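Local structure of defective in germ line development protein 3, isoform a (Caenorhabditis elegans, 3N89) at residues 190-195 with 199-204; 255-260 with 353-358; 319-324 with 357-362. The protein probably binds RNA or partner proteins in germline development, through four KH domains that form one globular platform. All coordinates share one frame; numbering follows the deposited sequence.

Contact 1 (190-195 with 199-204); sequences FTLSTY and QVLGSS
Leu-192 and Val-200 meet tip to tip across the bend that follows the first strand of the third KH domain. The closest approach is between the methyl groups Leu-192 CD2 and Val-200 CG2, 3.6 Å apart. This segment of chain illustrates how a KH fold begins to wrap helix over sheet: strand 186-193 ends, a few residues turn the chain, and helix 197-200 and the residue after it bring Val-200 and Leu-201 against Leu-192.

The leucine does most of the touching with one branch. Its CG extends opposite the backbone N (chi1 -170°), which carries both methyls out from the strand toward the helix. CD2 then meets the whole fork of Val-200: besides CG2 it lies 3.7 Å from Val-200 CB and 4.1 Å from Val-200 CG1. The other leucine methyl is a second, looser touch, with Leu-192 CD1 4.0 Å from Val-200 CG2. In the valine, CG1 takes the place opposite the backbone N (chi1 180°), and this rotation presents CG2, the methyl beside that nitrogen, as the one closest to the leucine.

Leu-201 comes in beside this pair. It leaves its backbone alongside the strand rather than facing it, yet its CD1 methyl comes within 4.3 Å of Leu-192 CD2. The same side chain rests on Tyr-237 and Ile-239 of the adjoining strand 236-242. Just beyond, Gly-202 leaves the helix with positive phi and starts the connection to helix 209-217, where canonical KH domains carry their GXXG loop.

No polar group takes part where the three residues meet: Leu-192 pairs through its backbone with Tyr-237, and the hydroxyls of Thr-191 and Thr-194 are bonded elsewhere. Close apolar contact thus joins the segments, with no directional bond between them.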
# COMPACT_ATOMS: atom_id res chain seq x y z
N PHE A 190 -5.01 -2.13 -11.02
CA PHE A 190 -4.76 -1.63 -9.67
C PHE A 190 -6.00 -0.90 -9.16
O PHE A 190 -6.54 -0.03 -9.84
CB PHE A 190 -3.56 -0.68 -9.67
CG PHE A 190 -3.05 -0.34 -8.30
CD1 PHE A 190 -2.41 -1.30 -7.53
CD2 PHE A 190 -3.23 0.94 -7.77
CE1 PHE A 190 -1.95 -1.00 -6.25
CE2 PHE A 190 -2.77 1.25 -6.50
CZ PHE A 190 -2.13 0.28 -5.73
N THR A 191 -6.45 -1.27 -7.96
CA THR A 191 -7.62 -0.65 -7.36
C THR A 191 -7.19 0.34 -6.30
O THR A 191 -6.72 -0.04 -5.22
CB THR A 191 -8.53 -1.67 -6.68
OG1 THR A 191 -7.74 -2.49 -5.80
CG2 THR A 191 -9.24 -2.53 -7.70
N LEU A 192 -7.35 1.62 -6.61
CA LEU A 192 -6.98 2.67 -5.68
C LEU A 192 -8.26 3.17 -5.06
O LEU A 192 -9.34 3.02 -5.64
CB LEU A 192 -6.30 3.82 -6.43
CG LEU A 192 -5.65 4.89 -5.56
CD1 LEU A 192 -4.40 4.30 -4.92
CD2 LEU A 192 -5.29 6.11 -6.41
N SER A 193 -8.16 3.75 -3.86
CA SER A 193 -9.34 4.32 -3.23
C SER A 193 -9.54 5.67 -3.89
O SER A 193 -8.67 6.54 -3.81
CB SER A 193 -9.10 4.50 -1.73
OG SER A 193 -9.30 3.28 -1.04
N THR A 194 -10.67 5.85 -4.56
CA THR A 194 -10.95 7.11 -5.25
C THR A 194 -10.46 8.33 -4.48
O THR A 194 -9.83 9.22 -5.05
CB THR A 194 -12.44 7.26 -5.53
OG1 THR A 194 -13.17 7.02 -4.32
CG2 THR A 194 -12.89 6.25 -6.57
N TYR A 195 -10.73 8.36 -3.19
CA TYR A 195 -10.32 9.47 -2.34
C TYR A 195 -8.94 10.01 -2.66
O TYR A 195 -8.74 11.22 -2.76
CB TYR A 195 -10.32 9.05 -0.86
CG TYR A 195 -10.15 10.20 0.10
CD1 TYR A 195 -11.26 10.77 0.72
CD2 TYR A 195 -8.88 10.73 0.39
CE1 TYR A 195 -11.12 11.83 1.61
CE2 TYR A 195 -8.73 11.80 1.28
CZ TYR A 195 -9.87 12.34 1.89
OH TYR A 195 -9.76 13.38 2.78
N GLN A 199 -4.18 12.75 -5.00
CA GLN A 199 -2.83 12.64 -4.44
C GLN A 199 -1.90 11.67 -5.19
O GLN A 199 -0.67 11.84 -5.18
CB GLN A 199 -2.92 12.23 -2.97
CG GLN A 199 -1.60 12.26 -2.21
CD GLN A 199 -1.69 11.61 -0.83
OE1 GLN A 199 -2.62 11.86 -0.07
NE2 GLN A 199 -0.71 10.76 -0.52
N VAL A 200 -2.46 10.65 -5.83
CA VAL A 200 -1.66 9.66 -6.54
C VAL A 200 -1.48 9.99 -8.02
O VAL A 200 -0.35 10.08 -8.52
CB VAL A 200 -2.29 8.24 -6.45
CG1 VAL A 200 -1.42 7.25 -7.21
CG2 VAL A 200 -2.44 7.82 -4.99
N LEU A 201 -2.59 10.16 -8.72
CA LEU A 201 -2.56 10.47 -10.15
C LEU A 201 -2.24 11.93 -10.46
O LEU A 201 -1.55 12.23 -11.43
CB LEU A 201 -3.91 10.11 -10.78
CG LEU A 201 -4.07 8.70 -11.34
CD1 LEU A 201 -4.10 7.67 -10.23
CD2 LEU A 201 -5.35 8.66 -12.14
N GLY A 202 -2.77 12.82 -9.63
CA GLY A 202 -2.55 14.24 -9.85
C GLY A 202 -3.84 15.00 -9.65
O GLY A 202 -4.93 14.40 -9.63
N SER A 203 -3.74 16.32 -9.50
CA SER A 203 -4.90 17.18 -9.31
C SER A 203 -4.82 18.36 -10.29
O SER A 203 -3.82 18.53 -10.99
CB SER A 203 -4.92 17.70 -7.87
OG SER A 203 -6.16 18.30 -7.55
N SER A 204 -5.87 19.17 -10.35
CA SER A 204 -5.90 20.32 -11.25
C SER A 204 -4.70 21.25 -11.02
O SER A 204 -4.26 21.93 -11.94
CB SER A 204 -7.18 21.12 -11.06
OG SER A 204 -7.20 21.73 -9.78

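Contact 2 (255-260 with 353-358)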
# COMPACT_ATOMS: atom_id res chain seq x y z
N ILE A 255 3.55 2.88 -8.75
CA ILE A 255 2.23 3.34 -8.35
C ILE A 255 2.13 3.15 -6.84
O ILE A 255 1.77 4.07 -6.11
CB ILE A 255 1.10 2.53 -9.02
CG1 ILE A 255 1.12 2.74 -10.54
CG2 ILE A 255 -0.25 2.96 -8.46
CD1 ILE A 255 0.01 1.98 -11.29
N MET A 256 2.45 1.95 -6.36
CA MET A 256 2.40 1.67 -4.93
C MET A 256 3.34 2.53 -4.08
O MET A 256 3.10 2.72 -2.90
CB MET A 256 2.68 0.19 -4.64
CG MET A 256 1.62 -0.77 -5.15
SD MET A 256 1.54 -2.33 -4.21
CE MET A 256 3.31 -2.78 -4.13
N ASP A 257 4.43 3.02 -4.67
CA ASP A 257 5.35 3.87 -3.91
C ASP A 257 4.64 5.19 -3.57
O ASP A 257 5.06 5.91 -2.67
CB ASP A 257 6.61 4.20 -4.71
CG ASP A 257 7.64 3.07 -4.72
OD1 ASP A 257 7.69 2.27 -3.77
OD2 ASP A 257 8.41 3.02 -5.70
N LEU A 258 3.56 5.49 -4.30
CA LEU A 258 2.81 6.73 -4.10
C LEU A 258 1.71 6.65 -3.05
O LEU A 258 1.23 7.68 -2.57
CB LEU A 258 2.21 7.21 -5.43
CG LEU A 258 3.16 7.70 -6.52
CD1 LEU A 258 2.37 8.21 -7.72
CD2 LEU A 258 4.04 8.80 -5.97
N LEU A 259 1.29 5.43 -2.72
CA LEU A 259 0.25 5.21 -1.73
C LEU A 259 0.60 5.91 -0.43
O LEU A 259 1.73 5.81 0.04
CB LEU A 259 0.09 3.71 -1.46
CG LEU A 259 -0.69 2.90 -2.50
CD1 LEU A 259 -0.58 1.44 -2.16
CD2 LEU A 259 -2.15 3.36 -2.52
N PRO A 260 -0.36 6.62 0.17
CA PRO A 260 -0.11 7.33 1.43
C PRO A 260 0.09 6.36 2.59
O PRO A 260 -0.37 5.22 2.54
CB PRO A 260 -1.37 8.18 1.60
CG PRO A 260 -2.43 7.33 1.00
CD PRO A 260 -1.76 6.83 -0.27
N SER A 353 13.29 3.93 -5.66
CA SER A 353 12.10 4.59 -6.17
C SER A 353 12.47 5.81 -6.99
O SER A 353 13.22 6.68 -6.52
CB SER A 353 11.19 5.01 -5.02
OG SER A 353 9.92 5.43 -5.49
N ILE A 354 11.96 5.89 -8.21
CA ILE A 354 12.25 7.04 -9.05
C ILE A 354 11.62 8.27 -8.42
O ILE A 354 11.83 9.39 -8.87
CB ILE A 354 11.67 6.88 -10.48
CG1 ILE A 354 10.14 6.77 -10.40
CG2 ILE A 354 12.28 5.66 -11.16
CD1 ILE A 354 9.45 6.77 -11.75
N TRP A 355 10.83 8.05 -7.37
CA TRP A 355 10.15 9.14 -6.68
C TRP A 355 11.00 9.92 -5.69
O TRP A 355 10.56 10.93 -5.15
CB TRP A 355 8.90 8.60 -5.99
CG TRP A 355 7.87 8.13 -6.97
CD1 TRP A 355 7.27 6.90 -7.02
CD2 TRP A 355 7.34 8.88 -8.07
NE1 TRP A 355 6.40 6.84 -8.08
CE2 TRP A 355 6.43 8.03 -8.74
CE3 TRP A 355 7.55 10.17 -8.56
CZ2 TRP A 355 5.71 8.45 -9.88
CZ3 TRP A 355 6.84 10.59 -9.69
CH2 TRP A 355 5.94 9.73 -10.34
N HIS A 356 12.22 9.45 -5.46
CA HIS A 356 13.11 10.15 -4.54
C HIS A 356 13.71 11.39 -5.21
O HIS A 356 14.32 12.23 -4.53
CB HIS A 356 14.24 9.22 -4.08
CG HIS A 356 13.84 8.29 -2.97
ND1 HIS A 356 13.40 8.74 -1.75
CD2 HIS A 356 13.83 6.93 -2.91
CE1 HIS A 356 13.14 7.70 -0.97
NE2 HIS A 356 13.39 6.59 -1.65
N HIS A 357 13.53 11.52 -6.52
CA HIS A 357 14.10 12.65 -7.26
C HIS A 357 13.19 13.28 -8.32
O HIS A 357 13.45 14.39 -8.78
N SER A 358 12.12 12.58 -8.71
CA SER A 358 11.22 13.11 -9.73
C SER A 358 9.81 13.42 -9.25
O SER A 358 8.89 13.54 -10.06
CB SER A 358 11.15 12.13 -10.90
OG SER A 358 10.68 10.86 -10.47
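The hydroxyl of Ser-353 reaches across to the carboxylate of Asp-257, its OG donating a weak hydrogen bond to OD2 at 2.9 Å. This joins the last turn of helix 245-257, the closing helix of the third KH domain, to a segment without regular helix or strand beyond helix 325-335 of the fourth. The example shows how a C-terminal extension can be fastened at the junction of two KH folds, for strand 260-268 of the next domain starts only a few residues after Asp-257.

Asp-257 has an apolar role as well. Its CB sits at the edge of the Trp-355 indole, near the ring plane and 3.6 Å from CD1, so the same side chain borders the ring and receives the weak bond from the serine. Its CG stands opposite the carbonyl carbon (chi1 -79°), a rotation that lets OD2 face Ser-353.

Leu-258 contributes as much surface as Asp-257, meeting the indole at about a right angle. Its CD2 lies over one face, 3.6 Å above the plane and offset toward the rim; Ile-354 CG1 lies over the other at 4.1 Å from the plane, sandwiching the indole between aliphatic groups. NE1 donates to the backbone O of Tyr-254, one turn back in the helix, which fixes how the ring is rotated. Leu-209 and Ile-213 also touch it, so a tryptophan from the C-terminal extension is buried against helices 209-217 and 245-257 of the third KH domain.

The two leucine methyls divide the ring between them. CD1 is 4.0 Å from Trp-355 CZ2 on the six-membered side, whereas CD2 makes a CH-pi contact over the five-membered ring, 3.7 Å from its centroid and only 8° off the normal.

Contact 3 (319-324 with 357-362); sequences RSKEFN and HSLPAN
Leu-359 and Phe-323 approach at a slant, the leucine offering a single methyl to the far end of the phenyl ring. CD2 of Leu-359 lies 3.8 Å from Phe-323 CZ and 3.9 Å from CE2. The leucine is extended, CG opposite the backbone N (chi1 179°), which carries CD2 out to the phenyl ring and the Lys-321 stem. In Phe-323, CG set between backbone N and carbonyl carbon (chi1 85°) swings the ring back over the next residue, Asn-324, whose CB covers one face 3.9 Å above the plane. His-356 stacks edge-to-face with the same phenyl.

Lys-321 lends its aliphatic stem: CD comes 4.2 Å from Leu-359 CD2, while NZ continues past to bond the backbone oxygens of Gln-199 and Leu-258. Leu-364 touches both Lys-321 and Leu-359. Asn-324 ND2, besides bonding Ser-290 O, donates to Ser-320 OG at 3.2 Å, with the acceptor tilted 30° from the amide plane.

The contact thus covers the end of strand 311-321, which runs between strands 260-268 and 293-301 in its sheet, at the point where the chain turns through a short 3-10 segment into helix 325-335.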
# COMPACT_ATOMS: atom_id res chain seq x y z
N ARG A 319 2.43 11.57 8.68
CA ARG A 319 2.02 11.15 7.34
C ARG A 319 3.15 11.33 6.33
O ARG A 319 4.17 11.96 6.62
CB ARG A 319 0.79 11.92 6.87
CG ARG A 319 -0.42 11.89 7.79
CD ARG A 319 -0.41 13.06 8.75
NE ARG A 319 -1.64 13.13 9.53
CZ ARG A 319 -2.85 13.36 9.00
NH1 ARG A 319 -2.98 13.55 7.70
NH2 ARG A 319 -3.91 13.39 9.78
N SER A 320 2.94 10.77 5.14
CA SER A 320 3.90 10.84 4.05
C SER A 320 3.52 9.72 3.09
O SER A 320 2.61 8.95 3.37
CB SER A 320 5.32 10.59 4.57
OG SER A 320 6.29 10.96 3.61
N LYS A 321 4.19 9.65 1.94
CA LYS A 321 3.91 8.59 0.98
C LYS A 321 4.79 7.39 1.32
O LYS A 321 5.93 7.57 1.75
CB LYS A 321 4.15 9.06 -0.45
CG LYS A 321 3.13 10.11 -0.91
CD LYS A 321 3.37 10.55 -2.34
CE LYS A 321 2.25 11.48 -2.82
NZ LYS A 321 0.89 10.82 -2.70
N GLU A 322 4.26 6.18 1.16
CA GLU A 322 4.98 4.95 1.47
C GLU A 322 6.47 4.95 1.18
O GLU A 322 7.28 4.76 2.08
CB GLU A 322 4.34 3.74 0.76
CG GLU A 322 3.82 2.68 1.74
CD GLU A 322 3.71 1.30 1.12
OE1 GLU A 322 3.09 1.17 0.04
OE2 GLU A 322 4.26 0.35 1.71
N PHE A 323 6.82 5.15 -0.09
CA PHE A 323 8.21 5.13 -0.51
C PHE A 323 9.12 5.95 0.40
O PHE A 323 10.30 5.64 0.54
CB PHE A 323 8.34 5.64 -1.96
CG PHE A 323 8.42 7.14 -2.07
CD1 PHE A 323 9.65 7.78 -2.06
CD2 PHE A 323 7.27 7.90 -2.19
CE1 PHE A 323 9.73 9.16 -2.16
CE2 PHE A 323 7.34 9.29 -2.29
CZ PHE A 323 8.58 9.92 -2.28
N ASN A 324 8.56 6.98 1.02
CA ASN A 324 9.32 7.87 1.89
C ASN A 324 9.26 7.43 3.36
O ASN A 324 9.59 8.20 4.26
CB ASN A 324 8.77 9.29 1.71
CG ASN A 324 9.74 10.35 2.18
OD1 ASN A 324 10.94 10.13 2.24
ND2 ASN A 324 9.21 11.53 2.48
N HIS A 357 13.53 11.52 -6.52
CA HIS A 357 14.10 12.65 -7.26
C HIS A 357 13.19 13.28 -8.32
O HIS A 357 13.45 14.39 -8.78
N SER A 358 12.12 12.58 -8.71
CA SER A 358 11.22 13.11 -9.73
C SER A 358 9.81 13.42 -9.25
O SER A 358 8.89 13.54 -10.06
CB SER A 358 11.15 12.13 -10.90
OG SER A 358 10.68 10.86 -10.47
N LEU A 359 9.63 13.58 -7.94
CA LEU A 359 8.31 13.88 -7.40
C LEU A 359 8.19 15.32 -6.89
O LEU A 359 8.88 15.72 -5.95
CB LEU A 359 7.98 12.93 -6.25
CG LEU A 359 6.62 13.19 -5.59
CD1 LEU A 359 5.52 12.58 -6.45
CD2 LEU A 359 6.59 12.60 -4.18
N PRO A 360 7.29 16.12 -7.49
CA PRO A 360 7.11 17.51 -7.07
C PRO A 360 6.73 17.61 -5.59
O PRO A 360 5.85 16.89 -5.11
CB PRO A 360 6.00 18.01 -7.99
CG PRO A 360 6.20 17.19 -9.23
CD PRO A 360 6.45 15.81 -8.66
N ALA A 361 7.39 18.52 -4.88
CA ALA A 361 7.17 18.73 -3.45
C ALA A 361 5.70 18.79 -3.00
O ALA A 361 5.33 18.14 -2.03
CB ALA A 361 7.89 20.00 -3.01
N ASN A 362 4.89 19.57 -3.69
CA ASN A 362 3.47 19.72 -3.36
C ASN A 362 2.74 18.41 -3.02
O ASN A 362 1.85 18.40 -2.17

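Overall arrangement
The three contacts gather where the third and fourth KH domains meet. Contact 1 is buried and wholly apolar, internal to the third domain; contact 2 is equally buried but adds a carboxylate and an indole; contact 3, also largely buried though smallest in area, has Leu-359 partly exposed. Contacts 2 and 3 have centres about 6 Å apart and share the chain around His-357 and Ser-358, so one C-terminal extension serves both. Backbone pairing of Leu-259 O with Glu-322 N links them further. The centre of contact 1, about 13 Å from that of contact 2, joins it through Leu-192 against Leu-259, and Lys-321 ties all three together.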